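Local coordinates for thermotoga maritima TmcAL (Thermotoga maritima, PDB 5Y0T), which belongs to the HIGH nucleotidyl transferase family of the HUP clan and binds adenosine-5'-rp-alpha-thio-triphosphate in a pocket, at residues M1-V6 / P30-A35; G85-L90 / H177-I182. One frame throughout, in Å; residues are numbered along the deposited sequence.

Contact 1: residues M1-V6 / P30-A35; sequences MKVLGV and PDYTIA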
loop_
_atom_site.group_PDB
_atom_site.type_symbol
_atom_site.label_atom_id
_atom_site.label_comp_id
_atom_site.label_asym_id
_atom_site.label_seq_id
_atom_site.Cartn_x
_atom_site.Cartn_y
_atom_site.Cartn_z
ATOM N N MET A 1 -26.769 39.177 -12.992
ATOM C CA MET A 1 -27.443 37.926 -13.321
ATOM C C MET A 1 -27.244 36.866 -12.246
ATOM O O MET A 1 -26.338 36.969 -11.425
ATOM C CB MET A 1 -26.928 37.385 -14.637
ATOM C CG MET A 1 -25.488 37.003 -14.558
ATOM S SD MET A 1 -25.121 35.571 -15.582
ATOM C CE MET A 1 -23.388 35.570 -15.349
ATOM N N LYS A 2 -28.071 35.827 -12.283
ATOM C CA LYS A 2 -28.023 34.790 -11.260
ATOM C C LYS A 2 -27.381 33.484 -11.731
ATOM O O LYS A 2 -27.682 32.987 -12.826
ATOM C CB LYS A 2 -29.434 34.505 -10.744
ATOM C CG LYS A 2 -30.049 35.635 -9.921
ATOM C CD LYS A 2 -31.360 35.188 -9.275
ATOM C CE LYS A 2 -31.985 36.285 -8.443
ATOM N NZ LYS A 2 -33.209 35.799 -7.733
ATOM N N VAL A 3 -26.525 32.920 -10.879
ATOM C CA VAL A 3 -25.904 31.630 -11.136
ATOM C C VAL A 3 -26.087 30.711 -9.943
ATOM O O VAL A 3 -25.653 31.014 -8.831
ATOM C CB VAL A 3 -24.395 31.753 -11.445
ATOM C CG1 VAL A 3 -23.777 30.359 -11.610
ATOM C CG2 VAL A 3 -24.181 32.600 -12.707
ATOM N N LEU A 4 -26.738 29.584 -10.190
ATOM C CA LEU A 4 -26.981 28.584 -9.163
ATOM C C LEU A 4 -25.777 27.669 -8.978
ATOM O O LEU A 4 -25.304 27.091 -9.958
ATOM C CB LEU A 4 -28.185 27.732 -9.548
ATOM C CG LEU A 4 -28.469 26.509 -8.677
ATOM C CD1 LEU A 4 -28.808 26.970 -7.242
ATOM C CD2 LEU A 4 -29.600 25.691 -9.299
ATOM N N GLY A 5 -25.251 27.581 -7.757
ATOM C CA GLY A 5 -24.293 26.530 -7.417
ATOM C C GLY A 5 -24.974 25.412 -6.632
ATOM O O GLY A 5 -25.848 25.679 -5.788
ATOM N N VAL A 6 -24.520 24.178 -6.831
ATOM C CA VAL A 6 -24.994 23.048 -6.039
ATOM C C VAL A 6 -23.791 22.172 -5.672
ATOM O O VAL A 6 -22.835 22.031 -6.452
ATOM C CB VAL A 6 -26.088 22.208 -6.759
ATOM C CG1 VAL A 6 -27.362 23.063 -7.018
ATOM C CG2 VAL A 6 -25.586 21.595 -8.077
ATOM N N PRO A 30 -31.987 30.580 -12.244
ATOM C CA PRO A 30 -30.651 31.059 -12.607
ATOM C C PRO A 30 -30.447 31.089 -14.119
ATOM O O PRO A 30 -31.154 30.403 -14.878
ATOM C CB PRO A 30 -29.724 30.031 -11.951
ATOM C CG PRO A 30 -30.515 28.725 -12.059
ATOM C CD PRO A 30 -31.998 29.137 -11.937
ATOM N N ASP A 31 -29.487 31.899 -14.553
ATOM C CA ASP A 31 -29.078 31.925 -15.954
ATOM C C ASP A 31 -28.216 30.692 -16.265
ATOM O O ASP A 31 -28.256 30.162 -17.370
ATOM C CB ASP A 31 -28.322 33.226 -16.262
ATOM C CG ASP A 31 -29.200 34.455 -16.096
ATOM O OD1 ASP A 31 -29.060 35.191 -15.094
ATOM O OD2 ASP A 31 -30.069 34.655 -16.949
ATOM N N TYR A 32 -27.466 30.230 -15.266
ATOM C CA TYR A 32 -26.612 29.045 -15.383
ATOM C C TYR A 32 -26.595 28.275 -14.077
ATOM O O TYR A 32 -26.832 28.843 -13.021
ATOM C CB TYR A 32 -25.162 29.422 -15.751
ATOM C CG TYR A 32 -25.050 30.264 -17.002
ATOM C CD1 TYR A 32 -24.928 29.667 -18.263
ATOM C CD2 TYR A 32 -25.068 31.657 -16.925
ATOM C CE1 TYR A 32 -24.830 30.430 -19.408
ATOM C CE2 TYR A 32 -24.980 32.428 -18.067
ATOM C CZ TYR A 32 -24.859 31.805 -19.301
ATOM O OH TYR A 32 -24.773 32.572 -20.422
ATOM N N THR A 33 -26.271 26.988 -14.163
ATOM C CA THR A 33 -26.135 26.125 -12.996
ATOM C C THR A 33 -24.762 25.451 -13.002
ATOM O O THR A 33 -24.369 24.843 -13.990
ATOM C CB THR A 33 -27.235 25.052 -12.977
ATOM O OG1 THR A 33 -28.508 25.699 -12.886
ATOM C CG2 THR A 33 -27.072 24.107 -11.798
ATOM N N ILE A 34 -24.050 25.581 -11.893
ATOM C CA ILE A 34 -22.724 25.026 -11.733
ATOM C C ILE A 34 -22.743 24.037 -10.577
ATOM O O ILE A 34 -23.247 24.353 -9.500
ATOM C CB ILE A 34 -21.702 26.134 -11.458
ATOM C CG1 ILE A 34 -21.598 27.072 -12.674
ATOM C CG2 ILE A 34 -20.350 25.534 -11.107
ATOM C CD1 ILE A 34 -20.755 28.316 -12.387
ATOM N N ALA A 35 -22.208 22.839 -10.793
ATOM C CA ALA A 35 -22.117 21.852 -9.705
ATOM C C ALA A 35 -20.670 21.645 -9.302
ATOM O O ALA A 35 -19.805 21.608 -10.163
ATOM C CB ALA A 35 -22.735 20.526 -10.126
#
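Pro30 opens segment 30-35 by laying its ring against the base of Leu4, with Pro30 CG 3.6 Å from Leu4 CB. Asp31 follows and grips Lys2 at two points. Asp31 N donates to Lys2 O (2.7 Å), in the carbonyl plane. The carboxylate folds back, CG beside its own N (chi1 -64°), and Asp31 OD1 accepts from Lys2 N (3.0 Å) through the anti lone pair. Tyr32 gives its O to Leu4 N at 2.9 Å, nearly along the C=O axis. Its ring meets sulfur at the edge: Met1 SD lies 4.0 Å from Tyr32 CE2, close to the ring plane, a Met-aromatic contact carried there by the crowded chi1 of Met1 (65°). Tyr32 OH is hydrogen-bonded to Glu348 OE1, and Ile349 of helix 346-356 touches Met1, Val3 and Tyr32 alike. From here the two chains run parallel, as neighbouring strands 3-8 and 32-38 of a beta-alpha-beta crossover whose linking helix 15-28 covers the face bearing Leu4, Val6 and Thr33; this is the nucleotide-binding type of architecture expected of the HUP clan. Thr33 stands alongside Leu4, both side chains pointing the same way, its OG1 and CG2 against Leu4 CD2. Ile34 uses both backbone polar atoms on strand 3-8: its N makes a nearly straight bond to Leu4 O (172° at the hydrogen), and its O receives Val6 N. On the other face, the Ile34 side chain crosses that of Val3 obliquely, Ile34 CD1 3.7 Å from Val3 CG1. Ala35 ends the segment with CB 3.7 Å from Val6 CG2.

Contact 2: residues G85-L90 / H177-I182; sequences GAVCVL and HSALKI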
loop_
_atom_site.group_PDB
_atom_site.type_symbol
_atom_site.label_atom_id
_atom_site.label_comp_id
_atom_site.label_asym_id
_atom_site.label_seq_id
_atom_site.Cartn_x
_atom_site.Cartn_y
_atom_site.Cartn_z
ATOM N N GLY A 85 -14.523 23.209 1.679
ATOM C CA GLY A 85 -13.975 23.058 0.344
ATOM C C GLY A 85 -14.995 23.395 -0.729
ATOM O O GLY A 85 -14.698 24.100 -1.679
ATOM N N ALA A 86 -16.213 22.892 -0.573
ATOM C CA ALA A 86 -17.232 23.084 -1.582
ATOM C C ALA A 86 -17.627 24.547 -1.761
ATOM O O ALA A 86 -17.768 25.028 -2.884
ATOM C CB ALA A 86 -18.465 22.241 -1.229
ATOM N N VAL A 87 -17.828 25.255 -0.653
ATOM C CA VAL A 87 -18.180 26.676 -0.723
ATOM C C VAL A 87 -16.982 27.486 -1.267
ATOM O O VAL A 87 -17.155 28.427 -2.044
ATOM C CB VAL A 87 -18.643 27.198 0.668
ATOM C CG1 VAL A 87 -18.811 28.715 0.688
ATOM C CG2 VAL A 87 -19.959 26.522 1.070
ATOM N N CYS A 88 -15.759 27.112 -0.899
ATOM C CA CYS A 88 -14.602 27.835 -1.449
ATOM C C CYS A 88 -14.538 27.727 -2.981
ATOM O O CYS A 88 -14.257 28.715 -3.662
ATOM C CB CYS A 88 -13.285 27.321 -0.853
ATOM S SG CYS A 88 -12.918 27.892 0.808
ATOM N N VAL A 89 -14.801 26.538 -3.513
ATOM C CA VAL A 89 -14.771 26.338 -4.959
ATOM C C VAL A 89 -15.882 27.155 -5.626
ATOM O O VAL A 89 -15.643 27.863 -6.604
ATOM C CB VAL A 89 -14.959 24.857 -5.361
ATOM C CG1 VAL A 89 -15.120 24.735 -6.872
ATOM C CG2 VAL A 89 -13.767 23.971 -4.895
ATOM N N LEU A 90 -17.103 27.028 -5.121
ATOM C CA LEU A 90 -18.205 27.808 -5.690
ATOM C C LEU A 90 -17.933 29.311 -5.621
ATOM O O LEU A 90 -18.076 30.024 -6.615
ATOM C CB LEU A 90 -19.514 27.473 -4.974
ATOM C CG LEU A 90 -19.970 26.047 -5.281
ATOM C CD1 LEU A 90 -21.287 25.712 -4.569
ATOM C CD2 LEU A 90 -20.111 25.829 -6.791
ATOM N N HIS A 177 -21.863 28.556 7.362
ATOM C CA HIS A 177 -20.752 28.949 8.220
ATOM C C HIS A 177 -19.502 29.197 7.389
ATOM O O HIS A 177 -18.827 30.206 7.581
ATOM C CB HIS A 177 -20.482 27.885 9.278
ATOM C CG HIS A 177 -19.394 28.254 10.238
ATOM N ND1 HIS A 177 -18.726 27.319 10.996
ATOM C CD2 HIS A 177 -18.852 29.454 10.556
ATOM C CE1 HIS A 177 -17.819 27.925 11.743
ATOM N NE2 HIS A 177 -17.877 29.223 11.498
ATOM N N SER A 178 -19.205 28.288 6.456
ATOM C CA SER A 178 -18.070 28.450 5.540
ATOM C C SER A 178 -18.154 29.741 4.730
ATOM O O SER A 178 -17.167 30.468 4.592
ATOM C CB SER A 178 -17.978 27.251 4.589
ATOM O OG SER A 178 -17.551 26.099 5.305
ATOM N N ALA A 179 -19.334 30.034 4.193
ATOM C CA ALA A 179 -19.504 31.264 3.426
ATOM C C ALA A 179 -19.234 32.481 4.303
ATOM O O ALA A 179 -18.612 33.437 3.857
ATOM C CB ALA A 179 -20.895 31.340 2.851
ATOM N N LEU A 180 -19.711 32.442 5.551
ATOM C CA LEU A 180 -19.447 33.536 6.490
ATOM C C LEU A 180 -17.947 33.668 6.716
ATOM O O LEU A 180 -17.393 34.771 6.647
ATOM C CB LEU A 180 -20.173 33.309 7.829
ATOM C CG LEU A 180 -21.691 33.500 7.777
ATOM C CD1 LEU A 180 -22.366 33.153 9.120
ATOM C CD2 LEU A 180 -21.998 34.933 7.372
ATOM N N LYS A 181 -17.282 32.544 6.964
ATOM C CA LYS A 181 -15.837 32.588 7.217
ATOM C C LYS A 181 -15.057 33.208 6.067
ATOM O O LYS A 181 -14.123 33.977 6.296
ATOM C CB LYS A 181 -15.277 31.191 7.501
ATOM C CG LYS A 181 -15.770 30.577 8.791
ATOM C CD LYS A 181 -14.771 29.561 9.324
ATOM C CE LYS A 181 -14.164 28.742 8.200
ATOM N NZ LYS A 181 -13.410 27.565 8.712
ATOM N N ILE A 182 -15.405 32.868 4.833
ATOM C CA ILE A 182 -14.635 33.396 3.722
ATOM C C ILE A 182 -15.198 34.699 3.180
ATOM O O ILE A 182 -14.680 35.236 2.208
ATOM C CB ILE A 182 -14.504 32.361 2.562
ATOM C CG1 ILE A 182 -15.845 32.096 1.871
ATOM C CG2 ILE A 182 -13.889 31.066 3.091
ATOM C CD1 ILE A 182 -15.698 31.198 0.608
#
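Val87 has CG1 anti to its backbone N (chi1 171°), which sends that methyl to helix 167-182, whereas Ile182 holds CG1 in the crowded position between N and carbonyl carbon (chi1 68°) and then extends, so that CD1 reaches back across the gap. Cys88 keeps SG beside its own N. With these torsions the side chains form a modest apolar interface, 203 Å² summed over both segments. Val87 CG1 is its hub: it rests 3.8 Å from the backbone N of Ala179, and it also touches Ala179 CB and Ile182 CD1. The valine thus lies over the backbone of Ala179, its methyl resting on N and CA beside the alanine CB. The other branch, CG2, turns to Ser178, whose CB is 4.0 Å from Val87 CB; the serine meets this contact through carbon, since its OG bonds to the carbonyl O of Glu174 within its own helix. Ile182 straddles Val87 and Cys88. Its CD1 goes to the valine methyl, while Ile182 CG2 lies 4.0 Å from Cys88 SG, so its two arms span successive residues of helix 79-92. Phe84, one turn before Cys88, adds its side chain against Ser178 and Ile182, and Asp91 also touches Ile182. On another side of helix 79-92, Ala86, Val89 and Leu90 pack on Val36 of strand 32-38. The axes are 9.0 Å apart and cross at -55°. Helix 79-92 thus packs on the central sheet with one side and on helix 167-182 with another, consistent with neighbouring helices of the Rossmann-like alpha/beta fold of the HUP clan.

How the contacts relate
Contact 1 closes before contact 2 opens along the chain, and their centres lie 16 Å apart. They nevertheless meet: Leu90 CD1, at the end of 85-90, comes within 4.2 Å of Gly5 CA, packing helix 79-92 onto strand 3-8. Helix 79-92 also touches strand 32-38 through Val36, so it lies against both strands that contact 1 joins. Helix 167-182 lies beside helix 79-92 and leads into strand 187-192, further along the same sheet, beyond strand 98-103. The bound adenosine-5'-rp-alpha-thio-triphosphate is about 6 Å from the side chain of Val6 and about 12 Å from that of Val87, placing contact 1 nearer the pocket.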